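NAD(P)-dependent oxidoreductase (PDB 7A3W) catalyses NADPH-dependent imine reduction, and serves as a multifunctional biocatalyst for conjugate reduction of enimines and for reductive amination. Local coordinates at the interface of chains A and B. Sequence-based numbering; all coordinates share one arbitrary frame. Chains: chain A/B, NAD(P)-dependent oxidoreductase.

Contact 1: the interface of chains A and B. Residues chain A 101-103, 178, 181; chain B 248, 251-252, 255.
The forked tip of A:Leu178, on helix 173-200, is pressed against helix 242-258 of chain B and forms the apolar centre of the patch. Its two methyls divide the partner surface: CD2 packs alongside B:Val252 CG2 at 3.6 Å, the two side chains pointing opposite ways, while CD1 meets B:Ala255 CB at 3.7 Å. B:Val251 CG1 touches both methyls from a third direction, 3.8 Å from A:Leu178 CD2, the valine branch standing roughly perpendicular to the leucine. Leucine CG lies anti to its own carbonyl carbon (chi1 -65°), which sends the fork away from its helix toward one turn of the other.

Farther out, the loop at 101-103 covers the other side of B:Val251. The methyl of A:Thr101, CG2, lies 3.9 Å from B:Val251 CB and also reaches B:Gly248 CA at 4.0 Å, while its hydroxyl points away from the valine. A:Gly102 has no side chain, and its backbone runs close to the valine branch, with B:Val251 CG1 3.5 Å from the carbonyl O of A:Gly102. At the opposite rim the carbonyl O of A:Leu178 faces B:Val252 CG1.

The patch ties a loop of the NAD-binding domain and helix 173-200 of one subunit to a helix of the other. Helix 242-258 also carries a cofactor-pocket residue, so this packing probably helps set the two subunits around NADPH.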
# COMPACT_ATOMS: atom_id res chain seq x y z
N THR A 101 18.14 -6.49 -11.71
CA THR A 101 16.81 -6.30 -12.36
C THR A 101 16.96 -6.40 -13.87
O THR A 101 17.95 -5.88 -14.40
CB THR A 101 16.20 -4.94 -12.01
OG1 THR A 101 16.03 -4.95 -10.60
CG2 THR A 101 14.90 -4.68 -12.75
N GLY A 102 16.04 -7.09 -14.53
CA GLY A 102 16.07 -7.26 -16.00
C GLY A 102 14.86 -8.00 -16.53
O GLY A 102 14.00 -8.41 -15.76
N THR A 103 14.78 -8.18 -17.85
CA THR A 103 13.62 -8.81 -18.53
C THR A 103 13.82 -10.33 -18.59
O THR A 103 14.97 -10.80 -18.40
CB THR A 103 13.43 -8.22 -19.93
OG1 THR A 103 12.21 -8.73 -20.46
CG2 THR A 103 14.57 -8.59 -20.85
N LEU A 178 8.78 -8.55 -10.61
CA LEU A 178 8.31 -7.28 -11.18
C LEU A 178 6.86 -7.00 -10.74
O LEU A 178 6.54 -5.81 -10.48
CB LEU A 178 8.47 -7.34 -12.70
CG LEU A 178 9.90 -7.44 -13.24
CD1 LEU A 178 9.91 -7.60 -14.75
CD2 LEU A 178 10.76 -6.24 -12.86
N TYR A 181 6.96 -5.61 -7.20
CA TYR A 181 7.46 -4.22 -7.22
C TYR A 181 6.46 -3.30 -7.92
O TYR A 181 6.44 -2.12 -7.57
CB TYR A 181 8.87 -4.13 -7.81
CG TYR A 181 9.94 -4.35 -6.75
CD1 TYR A 181 10.04 -3.46 -5.70
CD2 TYR A 181 10.83 -5.42 -6.79
CE1 TYR A 181 11.01 -3.61 -4.72
CE2 TYR A 181 11.79 -5.59 -5.80
CZ TYR A 181 11.88 -4.68 -4.76
OH TYR A 181 12.83 -4.80 -3.78
N GLY B 248 14.77 0.46 -12.75
CA GLY B 248 14.05 -0.76 -12.34
C GLY B 248 12.58 -0.72 -12.73
O GLY B 248 12.09 -1.71 -13.27
N VAL B 251 11.60 -1.44 -16.28
CA VAL B 251 11.53 -2.91 -16.54
C VAL B 251 10.15 -3.41 -16.11
O VAL B 251 9.54 -4.17 -16.84
CB VAL B 251 12.69 -3.64 -15.84
CG1 VAL B 251 12.62 -5.15 -15.99
CG2 VAL B 251 14.01 -3.10 -16.38
N VAL B 252 9.65 -2.99 -14.96
CA VAL B 252 8.27 -3.35 -14.51
C VAL B 252 7.28 -2.89 -15.59
O VAL B 252 6.43 -3.68 -16.00
CB VAL B 252 7.96 -2.75 -13.13
CG1 VAL B 252 6.51 -2.98 -12.73
CG2 VAL B 252 8.89 -3.32 -12.06
N ALA B 255 7.34 -5.17 -18.64
CA ALA B 255 6.64 -6.44 -18.32
C ALA B 255 5.13 -6.25 -18.40
O ALA B 255 4.45 -7.13 -18.97
CB ALA B 255 7.09 -6.93 -16.97

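Contact 2: the interface of chains A and B. Residues chain A 264-265, 268, 271-272; chain B 193, 264-265, 268.
A:Ala268 and B:Ala264 meet methyl to methyl, their CB atoms 3.6 Å apart, and A:Ala264 with B:Ala268 repeats the contact across the two-fold axis. This is an antiparallel helix pair, formed by helix 264-278 of each reductive aminase-like C-terminal domain. The small residues let the backbones come close: A:Ala268 CB lies over the carbonyl group of B:Ala264.

Alongside, A:Tyr272 CZ lies 3.8 Å from B:Ala264 CB. The tyrosine CG, set beside the backbone N (chi1 -66°), carries the phenol across to the start of the partner helix. A:Ala268 O lies above one ring face, near its margin. The phenol OH accepts a bond from the backbone N of B:Ala264 (3.0 Å) and donates to the carboxylate oxygen OE1 of B:Glu193 (2.6 Å). That oxygen lies at the ring edge, in its plane, but the hydroxyl meets it from above the carboxylate, which is turned 71° from the ring. OE1 accepts on its syn side from the backbone N of B:Ser265 at 2.8 Å. Phenol and carboxylate thus cap the first turn of the partner helix, whose N-terminal end would tend to stabilise negative charge.

Toward the axis, two waters each join the hydroxyls of A:Ser265 and B:Ser265, water 1 lying 2.8 Å from A:Ser265 OG.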
# COMPACT_ATOMS: atom_id res chain seq x y z
N ALA A 264 -2.04 11.67 -9.61
CA ALA A 264 -1.84 10.64 -10.64
C ALA A 264 -2.19 9.24 -10.08
O ALA A 264 -2.70 8.41 -10.83
CB ALA A 264 -0.42 10.69 -11.13
N SER A 265 -1.87 8.96 -8.84
CA SER A 265 -2.19 7.63 -8.25
C SER A 265 -3.71 7.48 -8.07
O SER A 265 -4.26 6.43 -8.36
CB SER A 265 -1.48 7.41 -6.96
OG SER A 265 -1.66 6.06 -6.59
N ALA A 268 -5.29 6.90 -11.41
CA ALA A 268 -5.11 5.51 -11.85
C ALA A 268 -6.21 4.64 -11.23
O ALA A 268 -6.90 3.89 -11.96
CB ALA A 268 -3.72 5.03 -11.49
N SER A 271 -9.55 5.47 -12.80
CA SER A 271 -9.61 4.92 -14.18
C SER A 271 -10.03 3.45 -14.12
O SER A 271 -10.84 3.05 -14.94
CB SER A 271 -8.33 5.11 -14.95
OG SER A 271 -7.36 4.17 -14.56
N TYR A 272 -9.55 2.68 -13.15
CA TYR A 272 -9.88 1.24 -13.02
C TYR A 272 -11.33 1.12 -12.55
O TYR A 272 -12.05 0.25 -13.07
CB TYR A 272 -8.90 0.53 -12.08
CG TYR A 272 -7.49 0.46 -12.60
CD1 TYR A 272 -7.21 0.69 -13.93
CD2 TYR A 272 -6.43 0.13 -11.76
CE1 TYR A 272 -5.92 0.62 -14.43
CE2 TYR A 272 -5.13 0.07 -12.24
CZ TYR A 272 -4.87 0.32 -13.58
OH TYR A 272 -3.59 0.25 -14.08
N GLU B 193 -2.91 -4.15 -10.00
CA GLU B 193 -2.00 -4.03 -11.17
C GLU B 193 -0.93 -5.14 -11.12
O GLU B 193 -0.69 -5.80 -12.14
CB GLU B 193 -1.43 -2.63 -11.15
CG GLU B 193 -0.65 -2.29 -12.37
CD GLU B 193 -0.47 -0.78 -12.56
OE1 GLU B 193 -1.50 -0.04 -12.52
OE2 GLU B 193 0.67 -0.35 -12.76
N ALA B 264 -1.42 1.99 -15.18
CA ALA B 264 -1.72 3.38 -14.77
C ALA B 264 -1.06 3.71 -13.42
O ALA B 264 -0.64 4.86 -13.18
CB ALA B 264 -3.21 3.58 -14.69
N SER B 265 -1.04 2.76 -12.50
CA SER B 265 -0.43 3.00 -11.17
C SER B 265 1.10 3.14 -11.32
O SER B 265 1.68 4.01 -10.70
CB SER B 265 -0.80 1.91 -10.21
OG SER B 265 -0.32 2.26 -8.93
N ALA B 268 1.93 6.47 -12.81
CA ALA B 268 1.84 7.53 -11.78
C ALA B 268 3.14 7.60 -10.99
O ALA B 268 3.72 8.69 -10.84
CB ALA B 268 0.63 7.29 -10.91
O HOH W 1 0.63 4.82 -7.70
O HOH W 2 -2.64 3.52 -7.81

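Contact 3: the interface of chains A and B. Residues chain A 195-196, 199, 205; chain B 230, 290, 294.
Helices of the two subunits interlock here in a largely apolar interface, in which the C-terminal end of chain B, helix 289-293 and the residue after it, is laid against helix 173-200 of chain A and so probably helps hold the dimer together. Both sides use the reductive aminase-like C-terminal domain, an all-helical fold in this family.

B:Phe290 carries the contact with one edge of its ring. CD2 packs against A:Val196 CG2 and CE2 faces A:Ala195 CB, the latter pair 3.9 Å apart. CZ reaches A:Ser199 CB at 3.8 Å, so that one side of the benzene rim follows nearly a turn of the opposing helix. The methyl of A:Ala195 lies in the plane of the ring. With CG anti to the backbone N (chi1 -180°), the ring stands out from its short helix into this position.

From its own chain, B:Ile230 lays CG2 over one ring face, 3.5 Å above the plane and toward the rim. The same methyl touches A:Val205 CG1 at 3.9 Å, where the isoleucine runs crosswise to the valine. Replacing B:Phe290 by an alanine would probably leave a gap beside A:Ala195 and A:Val196 and take from B:Ile230 the ring that backs it.

B:His294 brings its imidazole edge to A:Ser199, but the modelled approach to the serine hydroxyl is too close, and the orientation of this ring is doubtful.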
# COMPACT_ATOMS: atom_id res chain seq x y z
N ALA A 195 0.53 11.76 1.75
CA ALA A 195 1.41 12.51 2.68
C ALA A 195 1.45 13.97 2.21
O ALA A 195 1.35 14.87 3.06
CB ALA A 195 2.78 11.89 2.73
N VAL A 196 1.49 14.20 0.90
CA VAL A 196 1.52 15.58 0.37
C VAL A 196 0.16 16.25 0.64
O VAL A 196 0.16 17.41 1.12
CB VAL A 196 1.90 15.62 -1.11
CG1 VAL A 196 1.61 16.99 -1.72
CG2 VAL A 196 3.36 15.24 -1.32
N SER A 199 0.02 17.16 4.34
CA SER A 199 0.97 18.27 4.55
C SER A 199 0.33 19.59 4.11
O SER A 199 0.50 20.57 4.85
CB SER A 199 2.28 18.00 3.82
OG SER A 199 3.11 19.16 3.86
N VAL A 205 4.51 15.21 8.43
CA VAL A 205 4.78 13.87 7.84
C VAL A 205 4.87 12.86 8.99
O VAL A 205 4.43 11.75 8.78
CB VAL A 205 6.03 13.86 6.95
CG1 VAL A 205 7.32 13.89 7.75
CG2 VAL A 205 6.02 12.65 6.02
N ILE B 230 11.93 12.59 5.40
CA ILE B 230 11.18 13.82 5.00
C ILE B 230 11.17 14.78 6.20
O ILE B 230 11.43 15.96 6.00
CB ILE B 230 9.77 13.49 4.48
CG1 ILE B 230 9.81 12.66 3.19
CG2 ILE B 230 8.93 14.74 4.30
CD1 ILE B 230 8.55 11.84 2.91
N PHE B 290 8.72 13.31 -2.19
CA PHE B 290 7.82 14.17 -1.39
C PHE B 290 8.09 15.64 -1.72
O PHE B 290 7.13 16.38 -1.97
CB PHE B 290 7.97 13.92 0.10
CG PHE B 290 7.07 14.75 0.97
CD1 PHE B 290 7.44 16.03 1.36
CD2 PHE B 290 5.87 14.25 1.45
CE1 PHE B 290 6.63 16.78 2.19
CE2 PHE B 290 5.07 15.00 2.29
CZ PHE B 290 5.45 16.26 2.67
N HIS B 294 5.67 18.26 -3.70
CA HIS B 294 5.13 19.42 -2.93
C HIS B 294 4.98 20.63 -3.86
O HIS B 294 5.88 20.93 -4.65
CB HIS B 294 6.01 19.72 -1.72
CG HIS B 294 5.25 20.08 -0.49
ND1 HIS B 294 5.04 19.19 0.54
CD2 HIS B 294 4.63 21.23 -0.12
CE1 HIS B 294 4.34 19.76 1.49
NE2 HIS B 294 4.07 21.02 1.11

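Contact 2 lies about 18 Å from contact 1 and about 20 Å from contact 3, whereas contacts 1 and 3 are about 27 Å apart, measured between the centres of their C-alpha atoms. Helix 173-200 takes part in all three: chain A supplies it to contacts 1 and 3, and chain B to contact 2. The alanine and serine core of contact 2 sits on the two-fold axis; its tyrosine contact, like contacts 1 and 3, recurs with the chains exchanged. Helix 173-200 therefore meets the partner at successive points along its length, which suggests an intertwined dimer whose association is coupled to the placement of the NAD-binding domains.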